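Local structure of sensor protein (2OOL) at residues N119-R124 against E132-D137; M276-A281 against S297-T302. The protein senses light through a bound biliverdin in the chromophore-binding domain described here, and as a full-length protein is probably a phosphorelay histidine kinase. One frame throughout, in Å; residues are numbered along the deposited sequence.

Contact 1 (N119-R124 against E132-D137); sequences NGILHR and ELEPRD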
loop_
_atom_site.group_PDB
_atom_site.type_symbol
_atom_site.label_atom_id
_atom_site.label_comp_id
_atom_site.label_asym_id
_atom_site.label_seq_id
_atom_site.Cartn_x
_atom_site.Cartn_y
_atom_site.Cartn_z
ATOM N N ASN A 119 -17.302 5.815 -7.091
ATOM C CA ASN A 119 -16.495 4.627 -7.262
ATOM C C ASN A 119 -17.460 3.606 -7.802
ATOM O O ASN A 119 -18.436 3.245 -7.123
ATOM C CB ASN A 119 -15.955 4.077 -5.910
ATOM C CG ASN A 119 -14.570 4.523 -5.584
ATOM O OD1 ASN A 119 -14.068 4.202 -4.482
ATOM N ND2 ASN A 119 -13.911 5.199 -6.502
ATOM N N GLY A 120 -17.157 3.094 -8.987
ATOM C CA GLY A 120 -17.965 2.044 -9.597
ATOM C C GLY A 120 -17.398 0.659 -9.308
ATOM O O GLY A 120 -16.206 0.371 -9.588
ATOM N N ILE A 121 -18.252 -0.205 -8.748
ATOM C CA ILE A 121 -17.837 -1.535 -8.302
ATOM C C ILE A 121 -18.658 -2.527 -9.123
ATOM O O ILE A 121 -19.854 -2.628 -8.960
ATOM C CB ILE A 121 -18.120 -1.782 -6.789
ATOM C CG1 ILE A 121 -17.712 -0.580 -5.936
ATOM C CG2 ILE A 121 -17.488 -3.135 -6.308
ATOM C CD1 ILE A 121 -16.290 -0.454 -5.748
ATOM N N LEU A 122 -17.968 -3.234 -9.987
ATOM C CA LEU A 122 -18.517 -4.083 -11.006
ATOM C C LEU A 122 -18.304 -5.564 -10.649
ATOM O O LEU A 122 -17.218 -5.952 -10.156
ATOM C CB LEU A 122 -17.717 -3.778 -12.265
ATOM C CG LEU A 122 -18.302 -3.775 -13.643
ATOM C CD1 LEU A 122 -19.758 -3.280 -13.712
ATOM C CD2 LEU A 122 -17.307 -2.880 -14.448
ATOM N N HIS A 123 -19.316 -6.388 -10.872
ATOM C CA HIS A 123 -19.134 -7.827 -10.790
ATOM C C HIS A 123 -20.139 -8.642 -11.605
ATOM O O HIS A 123 -21.216 -8.169 -11.953
ATOM C CB HIS A 123 -19.045 -8.309 -9.332
ATOM C CG HIS A 123 -20.359 -8.605 -8.699
ATOM N ND1 HIS A 123 -21.011 -7.697 -7.891
ATOM C CD2 HIS A 123 -21.095 -9.749 -8.662
ATOM C CE1 HIS A 123 -22.113 -8.258 -7.409
ATOM N NE2 HIS A 123 -22.191 -9.505 -7.868
ATOM N N ARG A 124 -19.721 -9.866 -11.906
ATOM C CA ARG A 124 -20.480 -10.846 -12.702
ATOM C C ARG A 124 -20.825 -12.051 -11.836
ATOM O O ARG A 124 -19.932 -12.619 -11.259
ATOM C CB ARG A 124 -19.581 -11.377 -13.783
ATOM C CG ARG A 124 -19.599 -10.613 -15.069
ATOM C CD ARG A 124 -18.894 -11.471 -16.145
ATOM N NE ARG A 124 -18.611 -10.716 -17.361
ATOM C CZ ARG A 124 -17.743 -9.706 -17.454
ATOM N NH1 ARG A 124 -17.021 -9.304 -16.403
ATOM N NH2 ARG A 124 -17.602 -9.091 -18.629
ATOM N N GLU A 132 -22.259 -1.230 -8.856
ATOM C CA GLU A 132 -22.627 -0.525 -7.662
ATOM C C GLU A 132 -21.813 0.768 -7.568
ATOM O O GLU A 132 -20.644 0.764 -7.884
ATOM C CB GLU A 132 -22.383 -1.423 -6.455
ATOM C CG GLU A 132 -23.306 -2.644 -6.397
ATOM C CD GLU A 132 -22.975 -3.574 -5.250
ATOM O OE1 GLU A 132 -21.986 -4.312 -5.368
ATOM O OE2 GLU A 132 -23.707 -3.567 -4.243
ATOM N N LEU A 133 -22.461 1.849 -7.146
ATOM C CA LEU A 133 -21.871 3.184 -7.093
ATOM C C LEU A 133 -21.716 3.580 -5.664
ATOM O O LEU A 133 -22.712 3.693 -4.951
ATOM C CB LEU A 133 -22.807 4.188 -7.796
ATOM C CG LEU A 133 -23.057 4.025 -9.277
ATOM C CD1 LEU A 133 -23.799 5.245 -9.807
ATOM C CD2 LEU A 133 -21.770 3.782 -10.009
ATOM N N GLU A 134 -20.478 3.718 -5.212
ATOM C CA GLU A 134 -20.143 4.098 -3.821
ATOM C C GLU A 134 -19.517 5.482 -3.831
ATOM O O GLU A 134 -18.984 5.877 -4.829
ATOM C CB GLU A 134 -19.067 3.149 -3.224
ATOM C CG GLU A 134 -19.571 1.818 -2.696
ATOM C CD GLU A 134 -18.530 1.028 -1.880
ATOM O OE1 GLU A 134 -17.326 1.447 -1.802
ATOM O OE2 GLU A 134 -18.921 -0.060 -1.379
ATOM N N PRO A 135 -19.458 6.153 -2.663
ATOM C CA PRO A 135 -18.656 7.363 -2.578
ATOM C C PRO A 135 -17.176 7.082 -2.805
ATOM O O PRO A 135 -16.686 5.989 -2.506
ATOM C CB PRO A 135 -18.878 7.861 -1.144
ATOM C CG PRO A 135 -20.000 7.056 -0.586
ATOM C CD PRO A 135 -20.084 5.793 -1.382
ATOM N N ARG A 136 -16.464 8.062 -3.319
ATOM C CA ARG A 136 -15.068 7.881 -3.644
ATOM C C ARG A 136 -14.133 7.986 -2.437
ATOM O O ARG A 136 -14.481 8.551 -1.407
ATOM C CB ARG A 136 -14.631 8.928 -4.673
ATOM C CG ARG A 136 -15.449 8.911 -5.954
ATOM C CD ARG A 136 -14.726 9.571 -7.118
ATOM N NE ARG A 136 -13.438 8.935 -7.364
ATOM C CZ ARG A 136 -12.531 9.372 -8.242
ATOM N NH1 ARG A 136 -12.781 10.438 -9.026
ATOM N NH2 ARG A 136 -11.376 8.719 -8.382
ATOM N N ASP A 137 -12.926 7.480 -2.624
ATOM C CA ASP A 137 -11.889 7.614 -1.643
ATOM C C ASP A 137 -11.517 9.086 -1.473
ATOM O O ASP A 137 -11.320 9.801 -2.464
ATOM C CB ASP A 137 -10.660 6.810 -2.053
ATOM C CG ASP A 137 -9.594 6.802 -0.974
ATOM O OD1 ASP A 137 -9.703 6.008 -0.008
ATOM O OD2 ASP A 137 -8.650 7.600 -1.101
HETATM O O HOH W 1 -20.627 -4.894 -7.634
#

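Contact 2 (M276-A281 against S297-T302); sequences MGMHAA and SCHNLT. With LBV (3-[2-[(Z)-[3-(2-carboxyethyl)-5-[(Z)-(4-ethenyl-3-methyl-5-oxidanylidene-pyrrol-2-ylidene)methyl]-4-methyl-pyrrol-1-ium -2-ylidene]methyl]-5-[(Z)-[(3E)-3-ethylidene-4-methyl-5-oxidanylidene-pyrrolidin-2-ylidene]methyl]-4-methyl-1H-pyrrol-3- yl]propanoic acid), chain C.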
loop_
_atom_site.group_PDB
_atom_site.type_symbol
_atom_site.label_atom_id
_atom_site.label_comp_id
_atom_site.label_asym_id
_atom_site.label_seq_id
_atom_site.Cartn_x
_atom_site.Cartn_y
_atom_site.Cartn_z
ATOM N N MET A 276 -25.391 -3.699 20.976
ATOM C CA MET A 276 -23.945 -3.509 21.184
ATOM C C MET A 276 -23.616 -2.025 21.464
ATOM O O MET A 276 -22.610 -1.727 22.065
ATOM C CB MET A 276 -23.199 -3.942 19.911
ATOM C CG MET A 276 -21.719 -4.273 20.090
ATOM S SD MET A 276 -21.387 -6.008 19.623
ATOM C CE MET A 276 -20.293 -6.519 20.938
ATOM N N GLY A 277 -24.438 -1.110 20.931
ATOM C CA GLY A 277 -24.136 0.320 20.970
ATOM C C GLY A 277 -23.093 0.788 19.958
ATOM O O GLY A 277 -22.434 1.801 20.169
ATOM N N MET A 278 -22.936 0.072 18.851
ATOM C CA MET A 278 -22.009 0.501 17.828
ATOM C C MET A 278 -22.759 0.603 16.536
ATOM O O MET A 278 -23.317 -0.408 16.102
ATOM C CB MET A 278 -20.847 -0.486 17.698
ATOM C CG MET A 278 -19.925 -0.496 18.880
ATOM S SD MET A 278 -18.859 0.968 19.057
ATOM C CE MET A 278 -17.816 0.514 20.386
ATOM N N HIS A 279 -22.785 1.798 15.917
ATOM C CA HIS A 279 -23.635 2.040 14.726
ATOM C C HIS A 279 -22.996 1.974 13.335
ATOM O O HIS A 279 -23.664 2.212 12.331
ATOM C CB HIS A 279 -24.391 3.364 14.891
ATOM C CG HIS A 279 -25.483 3.299 15.895
ATOM N ND1 HIS A 279 -25.255 2.936 17.205
ATOM C CD2 HIS A 279 -26.814 3.508 15.786
ATOM C CE1 HIS A 279 -26.394 2.953 17.866
ATOM N NE2 HIS A 279 -27.353 3.316 17.039
ATOM N N ALA A 280 -21.715 1.660 13.269
ATOM C CA ALA A 280 -21.014 1.294 12.009
ATOM C C ALA A 280 -20.276 0.009 12.338
ATOM O O ALA A 280 -19.762 -0.119 13.450
ATOM C CB ALA A 280 -19.976 2.386 11.582
ATOM N N ALA A 281 -20.224 -0.904 11.386
ATOM C CA ALA A 281 -19.538 -2.191 11.491
ATOM C C ALA A 281 -18.865 -2.519 10.154
ATOM O O ALA A 281 -19.430 -2.285 9.084
ATOM C CB ALA A 281 -20.521 -3.273 11.792
ATOM N N SER A 297 -13.042 -7.705 13.080
ATOM C CA SER A 297 -14.307 -7.012 13.271
ATOM C C SER A 297 -14.027 -5.589 13.773
ATOM O O SER A 297 -13.345 -5.405 14.780
ATOM C CB SER A 297 -15.109 -7.733 14.345
ATOM O OG SER A 297 -16.376 -7.127 14.590
ATOM N N CYS A 298 -14.568 -4.612 13.052
ATOM C CA CYS A 298 -14.306 -3.201 13.243
ATOM C C CYS A 298 -15.630 -2.482 13.611
ATOM O O CYS A 298 -16.572 -2.501 12.863
ATOM C CB CYS A 298 -13.734 -2.614 11.946
ATOM S SG CYS A 298 -12.406 -3.550 11.098
ATOM N N HIS A 299 -15.679 -1.839 14.773
ATOM C CA HIS A 299 -16.882 -1.147 15.210
ATOM C C HIS A 299 -16.607 0.345 15.432
ATOM O O HIS A 299 -15.509 0.741 15.831
ATOM C CB HIS A 299 -17.338 -1.719 16.544
ATOM C CG HIS A 299 -17.915 -3.091 16.460
ATOM N ND1 HIS A 299 -18.111 -3.871 17.586
ATOM C CD2 HIS A 299 -18.301 -3.845 15.394
ATOM C CE1 HIS A 299 -18.618 -5.037 17.213
ATOM N NE2 HIS A 299 -18.750 -5.043 15.895
ATOM N N ASN A 300 -17.627 1.145 15.152
ATOM C CA ASN A 300 -17.601 2.551 15.435
ATOM C C ASN A 300 -18.884 2.934 16.175
ATOM O O ASN A 300 -19.948 2.378 15.929
ATOM C CB ASN A 300 -17.410 3.386 14.152
ATOM C CG ASN A 300 -16.665 4.699 14.433
ATOM O OD1 ASN A 300 -15.509 4.666 14.821
ATOM N ND2 ASN A 300 -17.338 5.847 14.257
ATOM N N LEU A 301 -18.776 3.885 17.080
ATOM C CA LEU A 301 -19.937 4.337 17.824
ATOM C C LEU A 301 -20.966 4.971 16.925
ATOM O O LEU A 301 -22.171 4.722 17.076
ATOM C CB LEU A 301 -19.516 5.364 18.877
ATOM C CG LEU A 301 -20.617 5.864 19.843
ATOM C CD1 LEU A 301 -20.893 4.844 20.972
ATOM C CD2 LEU A 301 -20.264 7.234 20.422
ATOM N N THR A 302 -20.505 5.796 15.984
ATOM C CA THR A 302 -21.415 6.602 15.160
ATOM C C THR A 302 -21.278 6.111 13.711
ATOM O O THR A 302 -20.259 5.526 13.358
ATOM C CB THR A 302 -21.033 8.123 15.300
ATOM O OG1 THR A 302 -19.686 8.270 14.876
ATOM C CG2 THR A 302 -21.080 8.615 16.793
HETATM C C1A LBV C . -27.423 -13.114 16.562
HETATM C C1B LBV C . -26.606 -12.886 12.199
HETATM O O1B LBV C . -26.642 -10.241 6.291
HETATM C C1C LBV C . -22.467 -11.028 12.059
HETATM O O1C LBV C . -19.147 -7.318 10.559
HETATM C C1D LBV C . -20.020 -10.289 16.047
HETATM C C2A LBV C . -28.581 -14.082 16.572
HETATM C C2B LBV C . -26.743 -12.864 10.804
HETATM O O2B LBV C . -24.450 -10.448 6.315
HETATM C C2C LBV C . -21.226 -10.448 11.721
HETATM O O2C LBV C . -20.988 -6.713 11.626
HETATM C C2D LBV C . -19.490 -10.827 17.238
HETATM C C3A LBV C . -28.681 -14.305 15.053
HETATM C C3B LBV C . -25.608 -12.262 10.266
HETATM C C3C LBV C . -20.500 -10.355 12.897
HETATM C C3D LBV C . -18.552 -9.921 17.684
HETATM C C4A LBV C . -27.680 -13.541 14.392
HETATM C C4B LBV C . -24.742 -11.956 11.357
HETATM C C4C LBV C . -21.299 -10.839 13.947
HETATM C C4D LBV C . -18.539 -8.860 16.768
HETATM C CAA LBV C . -29.599 -15.146 14.385
HETATM C CAB LBV C . -25.362 -12.000 8.772
HETATM C CAC LBV C . -20.661 -9.965 10.365
HETATM C CAD LBV C . -17.823 -10.062 18.840
HETATM C CBA LBV C . -30.687 -16.086 15.007
HETATM C CBB LBV C . -25.608 -10.554 8.394
HETATM C CBC LBV C . -21.151 -8.517 10.045
HETATM C CBD LBV C . -16.868 -9.142 19.257
HETATM C CGB LBV C . -25.556 -10.407 6.860
HETATM C CGC LBV C . -20.359 -7.405 10.807
HETATM C CHB LBV C . -27.569 -13.529 12.990
HETATM C CHC LBV C . -23.487 -11.312 11.124
HETATM C CHD LBV C . -20.990 -10.950 15.305
HETATM C CMA LBV C . -29.819 -13.358 17.125
HETATM C CMB LBV C . -27.955 -13.378 9.996
HETATM C CMC LBV C . -19.064 -9.788 12.928
HETATM C CMD LBV C . -19.831 -12.158 17.944
HETATM N N_A LBV C . -26.977 -12.869 15.312
HETATM O O_A LBV C . -26.935 -12.607 17.567
HETATM N N_B LBV C . -25.398 -12.358 12.459
HETATM N N_C LBV C . -22.451 -11.218 13.389
HETATM N N_D LBV C . -19.442 -9.123 15.824
HETATM O O_D LBV C . -17.841 -7.832 16.788
#

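Contact 1 (N119-R124 against E132-D137)
Ile121 O is held by two donors. Glu132 N reaches it across the strands at 2.8 Å. Water 1 donates to the same Ile121 O at 2.7 Å. The water also donates to Glu132 OE1 at 2.7 Å. It meets His123 ND1 at 2.8 Å, at the ring edge and in the ring plane, so it ties the imidazole to the carboxylate without direct contact between them. Glu132 CD continues extended from the backbone (chi2 176°), and the carboxylate reaches the water. Outside the pair, Val261 N binds Glu132 OE1, while Leu262 N and Ser260 OG bind OE2. So many donors would probably favour the ionised carboxylate. The return bond, Ile121 N to Glu132 O, is 2.7 Å. Asn119 and Glu134 form the next hydrogen-bonded pair, with Glu134 N to Asn119 O nearly straight at 176°. Between the two pairs, Gly120 faces Leu133 in a non-hydrogen-bonded pair, and Leu133 CD2 comes within 4.2 Å of Gly120 CA. The Asn119 side chain crosses that of Arg136 at about a right angle, and Asn119 CG lies 3.9 Å from Arg136 CA. An alanine in place of Asn119 would probably open a gap beside the Arg136 backbone, where CG now packs. Asn119, Ile121, Glu132 and Glu134 share one face of the sheet. Helix 308-332 meets that face: Asn119 touches Glu309, Ile121 touches Tyr308, and Glu134 makes a salt bridge to Arg311. Leu133 is on the other face, against Leu107 and Val109. The arrangement is an antiparallel beta hairpin, strands 114-125 and 128-134, within the PAS-fold sheet of the phytochrome chromophore-binding domain.

Contact 2 (M276-A281 against S297-T302)
Ala280 and Asn300 pair through their backbones. Asn300 N donates to Ala280 O at 3.0 Å. Ala280 N returns a longer bond of 3.3 Å to Asn300 O. His279 N bonds to Leu301 O at 3.2 Å and adds a weak bond to that same Asn300 O. His279 and Ala280 thus both face Asn300, which makes a classic beta bulge. Just before it, Gly277 ends helix 267-276 in a Schellman motif, with a positive phi of 77°. Both polar atoms of the Asn300 amide have partners: ND2 binds Thr302 O in the amide plane, and OD1 takes Asp180 N.

Van der Waals and sulfur contacts gather mostly round His299. Met278 crosses its side chain at about a right angle, Met278 CG resting 3.7 Å from His299 CB. Met278 SD turns instead to the backbone, 3.5 Å from Leu301 N. Met276 SD makes a sulfur-aromatic contact, oblique to the imidazole and 3.8 Å from His299 CE1. Away from the ring, Ala280 CB packs on Asn300 CB.

The ligand contacts come from three side chains. Ser297 OG lies anti to its backbone N (chi1 -179°). From there Ser297 OG donates to LBV O_D, the ring D carbonyl oxygen of the biliverdin, at 2.7 Å. His299 CE1 is the ring atom nearest LBV O_D, at 2.9 Å, with NE2 next to it, while ND1 is hydrogen-bonded to Arg181 NH1. Ala281 CB touches a propionate oxygen. This bulged hairpin, strands 280-288 and 291-300, belongs to the GAF-domain sheet and forms part of the biliverdin pocket.

The contacts lie on opposite sides of the chain's centre, with their own centres 23 Å apart. Their nearest atoms are about 11 Å apart, so they do not touch. Contact 1 belongs to the PAS fold and contact 2 to the GAF domain. Contact 2 supplies pocket residues directly, whereas the Glu132 side chain of contact 1 is about 13 Å from the biliverdin. Two elements relate them. The loop residues Ser260 to Leu262, bonded to Glu132, come just before Arg263 and Ser266, which bind the chromophore, and helix 267-276 then leads into contact 2. Helix 308-332, soon after contact 2 in sequence, packs against contact 1.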